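Local coordinates for hydrogenase maturation factor (Thermoanaerobacter tengcongensis, PDB 3VTI), which probably takes the carbamoyl group that HypF delivers and dehydrates it with ATP to a nitrile during maturation of [NiFe]-hydrogenases, at residues V136-L148 with L209-K221. Numbering follows the deposited sequence.
Sequences VSIKNAKPGDIVL and LYEISKMSGVGIK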
loop_
_atom_site.group_PDB
_atom_site.type_symbol
_atom_site.label_atom_id
_atom_site.label_comp_id
_atom_site.label_asym_id
_atom_site.label_seq_id
_atom_site.Cartn_x
_atom_site.Cartn_y
_atom_site.Cartn_z
ATOM N N VAL C 136 26.362 0.150 19.082
ATOM C CA VAL C 136 25.611 1.334 18.719
ATOM C C VAL C 136 24.147 1.097 19.047
ATOM O O VAL C 136 23.573 0.092 18.631
ATOM C CB VAL C 136 25.777 1.658 17.217
ATOM C CG1 VAL C 136 25.281 3.039 16.925
ATOM C CG2 VAL C 136 27.246 1.542 16.804
ATOM N N SER C 137 23.557 2.031 19.789
ATOM C CA SER C 137 22.184 1.919 20.288
ATOM C C SER C 137 21.696 3.307 20.681
ATOM O O SER C 137 22.498 4.107 21.175
ATOM C CB SER C 137 22.158 0.971 21.503
ATOM O OG SER C 137 21.156 1.315 22.443
ATOM N N ILE C 138 20.401 3.594 20.489
ATOM C CA ILE C 138 19.813 4.887 20.934
ATOM C C ILE C 138 19.885 5.101 22.431
ATOM O O ILE C 138 19.560 6.186 22.900
ATOM C CB ILE C 138 18.297 5.103 20.549
ATOM C CG1 ILE C 138 17.590 3.783 20.255
ATOM C CG2 ILE C 138 18.124 6.132 19.434
ATOM C CD1 ILE C 138 17.291 2.997 21.491
ATOM N N LYS C 139 20.275 4.066 23.175
ATOM C CA LYS C 139 20.430 4.148 24.633
ATOM C C LYS C 139 21.833 4.551 25.103
ATOM O O LYS C 139 22.062 4.703 26.301
ATOM C CB LYS C 139 20.051 2.810 25.273
ATOM C CG LYS C 139 18.558 2.650 25.518
ATOM C CD LYS C 139 18.155 1.186 25.681
ATOM C CE LYS C 139 18.029 0.502 24.313
ATOM N NZ LYS C 139 17.960 -0.983 24.452
ATOM N N ASN C 140 22.759 4.731 24.161
ATOM C CA ASN C 140 24.193 4.816 24.477
ATOM C C ASN C 140 24.770 6.217 24.674
ATOM O O ASN C 140 25.951 6.352 24.964
ATOM C CB ASN C 140 25.029 4.065 23.424
ATOM C CG ASN C 140 25.014 2.549 23.621
ATOM O OD1 ASN C 140 24.410 2.033 24.565
ATOM N ND2 ASN C 140 25.688 1.830 22.727
ATOM N N ALA C 141 23.957 7.254 24.517
ATOM C CA ALA C 141 24.448 8.609 24.711
ATOM C C ALA C 141 24.643 8.945 26.203
ATOM O O ALA C 141 23.746 8.726 27.022
ATOM C CB ALA C 141 23.530 9.609 24.032
ATOM N N LYS C 142 25.837 9.446 26.531
ATOM C CA LYS C 142 26.174 9.961 27.866
ATOM C C LYS C 142 26.479 11.463 27.781
ATOM O O LYS C 142 26.945 11.933 26.743
ATOM C CB LYS C 142 27.408 9.244 28.454
ATOM C CG LYS C 142 27.386 7.715 28.474
ATOM C CD LYS C 142 26.367 7.136 29.450
ATOM C CE LYS C 142 26.427 5.607 29.463
ATOM N NZ LYS C 142 25.112 4.964 29.790
ATOM N N PRO C 143 26.225 12.227 28.867
ATOM C CA PRO C 143 26.585 13.651 28.872
ATOM C C PRO C 143 28.076 13.868 28.599
ATOM O O PRO C 143 28.922 13.196 29.194
ATOM C CB PRO C 143 26.242 14.093 30.296
ATOM C CG PRO C 143 25.202 13.143 30.745
ATOM C CD PRO C 143 25.564 11.831 30.127
ATOM N N GLY C 144 28.387 14.790 27.693
ATOM C CA GLY C 144 29.764 15.014 27.265
ATOM C C GLY C 144 30.032 14.545 25.844
ATOM O O GLY C 144 31.026 14.944 25.232
ATOM N N ASP C 145 29.155 13.689 25.327
ATOM C CA ASP C 145 29.256 13.194 23.956
ATOM C C ASP C 145 28.968 14.313 22.973
ATOM O O ASP C 145 28.265 15.274 23.304
ATOM C CB ASP C 145 28.245 12.071 23.704
ATOM C CG ASP C 145 28.621 10.765 24.375
ATOM O OD1 ASP C 145 29.819 10.531 24.633
ATOM O OD2 ASP C 145 27.702 9.959 24.635
ATOM N N ILE C 146 29.494 14.166 21.760
ATOM C CA ILE C 146 29.313 15.147 20.690
ATOM C C ILE C 146 28.346 14.609 19.642
ATOM O O ILE C 146 28.349 13.419 19.330
ATOM C CB ILE C 146 30.672 15.519 20.032
ATOM C CG1 ILE C 146 31.659 16.078 21.077
ATOM C CG2 ILE C 146 30.485 16.469 18.849
ATOM C CD1 ILE C 146 31.258 17.407 21.730
ATOM N N VAL C 147 27.512 15.499 19.114
ATOM C CA VAL C 147 26.544 15.142 18.099
ATOM C C VAL C 147 27.002 15.693 16.764
ATOM O O VAL C 147 27.301 16.880 16.648
ATOM C CB VAL C 147 25.158 15.714 18.428
ATOM C CG1 VAL C 147 24.097 15.103 17.522
ATOM C CG2 VAL C 147 24.811 15.449 19.875
ATOM N N LEU C 148 27.045 14.822 15.762
ATOM C CA LEU C 148 27.364 15.217 14.398
ATOM C C LEU C 148 26.236 14.835 13.436
ATOM O O LEU C 148 25.455 13.906 13.701
ATOM C CB LEU C 148 28.673 14.565 13.946
ATOM C CG LEU C 148 29.951 14.939 14.691
ATOM C CD1 LEU C 148 30.195 14.026 15.876
ATOM C CD2 LEU C 148 31.120 14.883 13.748
ATOM N N LEU C 209 16.801 13.452 17.796
ATOM C CA LEU C 209 17.382 13.982 19.024
ATOM C C LEU C 209 16.501 13.650 20.223
ATOM O O LEU C 209 17.006 13.264 21.276
ATOM C CB LEU C 209 17.633 15.495 18.925
ATOM C CG LEU C 209 18.553 16.039 17.814
ATOM C CD1 LEU C 209 18.589 17.564 17.826
ATOM C CD2 LEU C 209 19.980 15.471 17.871
ATOM N N TYR C 210 15.188 13.785 20.048
ATOM C CA TYR C 210 14.214 13.441 21.082
ATOM C C TYR C 210 14.224 11.953 21.398
ATOM O O TYR C 210 14.044 11.563 22.554
ATOM C CB TYR C 210 12.801 13.873 20.674
ATOM C CG TYR C 210 12.443 15.267 21.126
ATOM C CD1 TYR C 210 11.958 15.503 22.413
ATOM C CD2 TYR C 210 12.599 16.355 20.277
ATOM C CE1 TYR C 210 11.630 16.785 22.840
ATOM C CE2 TYR C 210 12.272 17.647 20.694
ATOM C CZ TYR C 210 11.789 17.854 21.974
ATOM O OH TYR C 210 11.473 19.132 22.387
ATOM N N GLU C 211 14.431 11.132 20.373
ATOM C CA GLU C 211 14.508 9.688 20.557
ATOM C C GLU C 211 15.778 9.323 21.312
ATOM O O GLU C 211 15.760 8.428 22.159
ATOM C CB GLU C 211 14.452 8.960 19.215
ATOM C CG GLU C 211 13.045 8.878 18.626
ATOM C CD GLU C 211 13.018 8.681 17.108
ATOM O OE1 GLU C 211 14.083 8.794 16.450
ATOM O OE2 GLU C 211 11.917 8.414 16.572
ATOM N N ILE C 212 16.872 10.027 21.013
ATOM C CA ILE C 212 18.123 9.836 21.733
ATOM C C ILE C 212 17.942 10.263 23.185
ATOM O O ILE C 212 18.356 9.542 24.098
ATOM C CB ILE C 212 19.303 10.615 21.100
ATOM C CG1 ILE C 212 19.614 10.109 19.685
ATOM C CG2 ILE C 212 20.533 10.502 21.980
ATOM C CD1 ILE C 212 20.475 11.065 18.858
ATOM N N SER C 213 17.318 11.425 23.391
ATOM C CA SER C 213 17.016 11.937 24.733
ATOM C C SER C 213 16.177 10.993 25.581
ATOM O O SER C 213 16.523 10.704 26.725
ATOM C CB SER C 213 16.309 13.285 24.653
ATOM O OG SER C 213 17.256 14.340 24.622
ATOM N N LYS C 214 15.071 10.531 25.012
ATOM C CA LYS C 214 14.170 9.618 25.702
ATOM C C LYS C 214 14.907 8.348 26.132
ATOM O O LYS C 214 14.925 8.006 27.316
ATOM C CB LYS C 214 12.966 9.282 24.806
ATOM C CG LYS C 214 11.881 8.460 25.475
ATOM C CD LYS C 214 10.781 8.072 24.481
ATOM C CE LYS C 214 9.819 7.062 25.105
ATOM N NZ LYS C 214 8.671 6.707 24.203
ATOM N N MET C 215 15.545 7.686 25.173
ATOM C CA MET C 215 16.113 6.358 25.396
ATOM C C MET C 215 17.426 6.356 26.168
ATOM O O MET C 215 17.667 5.458 26.976
ATOM C CB MET C 215 16.256 5.609 24.072
ATOM C CG MET C 215 14.919 5.326 23.367
ATOM S SD MET C 215 13.937 4.010 24.132
ATOM C CE MET C 215 12.973 4.909 25.326
ATOM N N SER C 216 18.270 7.354 25.922
ATOM C CA SER C 216 19.520 7.493 26.664
ATOM C C SER C 216 19.296 8.162 28.013
ATOM O O SER C 216 20.144 8.071 28.896
ATOM C CB SER C 216 20.564 8.269 25.853
ATOM O OG SER C 216 21.159 7.458 24.854
ATOM N N GLY C 217 18.158 8.830 28.171
ATOM C CA GLY C 217 17.863 9.558 29.396
ATOM C C GLY C 217 18.795 10.744 29.569
ATOM O O GLY C 217 19.344 10.964 30.655
ATOM N N VAL C 218 18.970 11.503 28.488
ATOM C CA VAL C 218 19.855 12.664 28.465
ATOM C C VAL C 218 19.198 13.828 27.727
ATOM O O VAL C 218 18.080 13.709 27.234
ATOM C CB VAL C 218 21.201 12.346 27.757
ATOM C CG1 VAL C 218 21.990 11.267 28.507
ATOM C CG2 VAL C 218 20.973 11.953 26.292
ATOM N N GLY C 219 19.903 14.952 27.650
ATOM C CA GLY C 219 19.470 16.078 26.831
ATOM C C GLY C 219 20.454 16.341 25.715
ATOM O O GLY C 219 21.556 15.796 25.720
ATOM N N ILE C 220 20.053 17.156 24.745
ATOM C CA ILE C 220 20.924 17.486 23.615
ATOM C C ILE C 220 20.829 18.964 23.252
ATOM O O ILE C 220 19.729 19.515 23.090
ATOM C CB ILE C 220 20.648 16.605 22.357
ATOM C CG1 ILE C 220 20.826 15.121 22.693
ATOM C CG2 ILE C 220 21.608 16.979 21.225
ATOM C CD1 ILE C 220 20.693 14.179 21.520
ATOM N N LYS C 221 21.991 19.575 23.129
ATOM C CA LYS C 221 22.078 20.933 22.705
ATOM C C LYS C 221 22.709 21.040 21.351
ATOM O O LYS C 221 23.795 20.581 21.130
ATOM C CB LYS C 221 22.869 21.744 23.708
ATOM C CG LYS C 221 22.922 23.206 23.386
ATOM C CD LYS C 221 23.245 24.009 24.607
ATOM C CE LYS C 221 22.034 24.251 25.465
ATOM N NZ LYS C 221 21.662 25.671 25.497
#
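The type I turn Ser137-Asn140 lies against the C-terminal turn of helix 204-216, the CA atoms of Lys139 and Ser216 only 4.0 Å apart, and residues 141-145 then pass Val218 on the way to strand 146-149. Ser216 OG joins the two backbones: it donates to Ile138 O at 2.8 Å and accepts from Ala141 N at 2.8 Å. OG sits 38° above the carbonyl plane of Ile138, and the N-H of Ala141 reaches it bent, at 142°. With an alanine in this place, Ile138 O and Ala141 N would probably lose these partners and the turn would be less firmly tied to the helix. Ile138 runs alongside Met215, its CD1 3.8 Å from Met215 CB, while CG of Met215, anti to its carbonyl carbon (chi1 -63°), also meets that methyl. Within the C-terminal domain of this AIR synthase-related (PurM-like) fold, helix 204-216 and strand 219-223 are consecutive, and the contact sets both against the segment leading into strand 146-149. Strand 279-285 lies between the two strands, so they meet through side chains: CG2 of Val147 touches CG2 of Ile220 at 3.8 Å, the two side chains crossing at about a right angle, and Val147 CG1 lies against Leu209 CD2. Between these apolar contacts and the serine, Ala141 CB rests on Ile212 CG2 at 3.7 Å. Glu21 also holds the turn, OE1 hydrogen-bonded to Ile138 N and OE2 to Ser137 OG; Ile138 also lies near Asp22, a magnesium ligand. Farther along 136-148, Val218 CG1 packs on Pro143 CD at 4.0 Å.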